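PDB 2OIX: xanthomonas outer protein D from Xanthomonas euvesicatoria, which acts as a type III secreted effector and Ulp1-family (C48) cysteine protease that removes SUMO from its conjugates; its catalytic domain is present here as an inactive mutant. Local coordinates for residues L29-D34 and P63-P68. The protein carries 1 engineered substitution. Residues are numbered along the deposited sequence; the frame is centred on the assembly and turned at random.
Sequences LLHFAD and PIVFLP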
# COMPACT_ATOMS: atom_id res chain seq x y z
N LEU A 29 -2.86 -14.62 0.20
CA LEU A 29 -1.53 -14.06 -0.15
C LEU A 29 -1.42 -12.58 0.22
O LEU A 29 -0.32 -12.03 0.24
CB LEU A 29 -1.18 -14.21 -1.63
CG LEU A 29 -1.29 -15.56 -2.36
CD1 LEU A 29 -0.82 -15.38 -3.81
CD2 LEU A 29 -0.47 -16.57 -1.64
N LEU A 30 -2.55 -11.93 0.47
CA LEU A 30 -2.59 -10.45 0.61
C LEU A 30 -2.56 -10.00 2.05
O LEU A 30 -3.23 -10.61 2.91
CB LEU A 30 -3.88 -9.89 -0.00
CG LEU A 30 -4.21 -10.27 -1.45
CD1 LEU A 30 -5.60 -9.80 -1.85
CD2 LEU A 30 -3.19 -9.70 -2.39
N HIS A 31 -1.80 -8.93 2.33
CA HIS A 31 -1.88 -8.24 3.64
C HIS A 31 -2.01 -6.72 3.43
O HIS A 31 -1.13 -6.11 2.81
CB HIS A 31 -0.65 -8.54 4.49
CG HIS A 31 -0.69 -7.88 5.83
ND1 HIS A 31 -1.46 -8.36 6.87
CD2 HIS A 31 -0.08 -6.76 6.30
CE1 HIS A 31 -1.32 -7.57 7.92
NE2 HIS A 31 -0.49 -6.59 7.60
N PHE A 32 -3.12 -6.14 3.90
CA PHE A 32 -3.32 -4.70 3.83
C PHE A 32 -2.80 -4.09 5.11
O PHE A 32 -3.38 -4.26 6.21
CB PHE A 32 -4.80 -4.35 3.58
CG PHE A 32 -5.37 -5.05 2.38
CD1 PHE A 32 -4.68 -5.06 1.17
CD2 PHE A 32 -6.59 -5.72 2.47
CE1 PHE A 32 -5.20 -5.71 0.05
CE2 PHE A 32 -7.12 -6.39 1.34
CZ PHE A 32 -6.41 -6.38 0.13
N ALA A 33 -1.66 -3.45 5.01
CA ALA A 33 -1.11 -2.89 6.24
C ALA A 33 -1.86 -1.66 6.74
O ALA A 33 -2.49 -0.87 5.98
CB ALA A 33 0.40 -2.62 6.15
N ASP A 34 -1.89 -1.56 8.07
CA ASP A 34 -2.40 -0.39 8.75
C ASP A 34 -1.31 0.68 8.62
O ASP A 34 -0.14 0.41 8.92
CB ASP A 34 -2.60 -0.71 10.23
CG ASP A 34 -3.06 0.48 11.01
OD1 ASP A 34 -4.29 0.70 11.12
OD2 ASP A 34 -2.20 1.22 11.51
N PRO A 63 2.70 -12.79 2.02
CA PRO A 63 3.87 -12.28 1.31
C PRO A 63 3.63 -11.10 0.36
O PRO A 63 4.60 -10.51 -0.12
CB PRO A 63 4.34 -13.53 0.54
CG PRO A 63 2.95 -14.11 0.10
CD PRO A 63 2.18 -14.02 1.40
N ILE A 64 2.38 -10.74 0.09
CA ILE A 64 2.12 -9.59 -0.80
C ILE A 64 1.50 -8.50 0.07
O ILE A 64 0.39 -8.60 0.47
CB ILE A 64 1.22 -9.91 -1.99
CG1 ILE A 64 1.91 -10.93 -2.91
CG2 ILE A 64 0.96 -8.64 -2.82
CD1 ILE A 64 1.12 -11.44 -4.05
N VAL A 65 2.26 -7.46 0.37
CA VAL A 65 1.86 -6.52 1.42
C VAL A 65 1.71 -5.15 0.80
O VAL A 65 2.66 -4.67 0.10
CB VAL A 65 2.97 -6.47 2.51
CG1 VAL A 65 2.58 -5.55 3.64
CG2 VAL A 65 3.19 -7.88 3.09
N PHE A 66 0.53 -4.54 1.02
CA PHE A 66 0.20 -3.16 0.64
C PHE A 66 0.42 -2.21 1.79
O PHE A 66 -0.30 -2.29 2.81
CB PHE A 66 -1.28 -3.11 0.15
CG PHE A 66 -1.51 -4.03 -0.98
CD1 PHE A 66 -1.45 -3.55 -2.30
CD2 PHE A 66 -1.69 -5.42 -0.74
CE1 PHE A 66 -1.58 -4.46 -3.40
CE2 PHE A 66 -1.84 -6.30 -1.81
CZ PHE A 66 -1.82 -5.80 -3.14
N LEU A 67 1.38 -1.30 1.63
CA LEU A 67 1.78 -0.41 2.71
C LEU A 67 1.48 1.02 2.34
O LEU A 67 2.16 1.59 1.46
CB LEU A 67 3.29 -0.51 2.94
CG LEU A 67 3.79 -1.94 3.26
CD1 LEU A 67 4.87 -2.40 2.32
CD2 LEU A 67 4.32 -2.04 4.66
N PRO A 68 0.43 1.59 2.94
CA PRO A 68 0.13 3.00 2.65
C PRO A 68 1.22 3.83 3.36
O PRO A 68 1.54 3.58 4.53
CB PRO A 68 -1.26 3.21 3.26
CG PRO A 68 -1.82 1.76 3.50
CD PRO A 68 -0.54 1.00 3.88
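F66 meets both L30 and F32 on one face of a two-strand parallel pairing. Its CB lies 4.0 Å from H31 O and 4.1 Å from F32 CD1. A chi1 of -57° sets CG anti to the carbonyl carbon, beside the backbone N, and F66 CG meets F32 CD1 at 4.0 Å. F66 CD2 sits 3.6 Å from F32 CD1 and equally close to F32 CE1, while F66 CE2, farther out, touches L30 CD2 at 3.7 Å and also meets F32 CE1. The F66 and F32 side chains run side by side, pointing the same way, with ring planes meeting obliquely at 54°. L147, from helix 136-153, also packs on F66, and helices 7-20 and 136-153 both reach F32.

Four backbone hydrogen bonds set the register. Those from I64 N to L29 O and from H31 N to I64 O are followed by F66 N to H31 O and A33 N to F66 O (2.8 Å). H31 and V65 occupy the opposite face, where V65 CG1 approaches the imidazole edge at H31 CD2 (4.0 Å). The strand axes run 16° apart. Residues 35-57 supply two helices between the strands, making this a parallel beta-alpha-beta connection at the edge of the mixed sheet in the Ulp1-type catalytic domain.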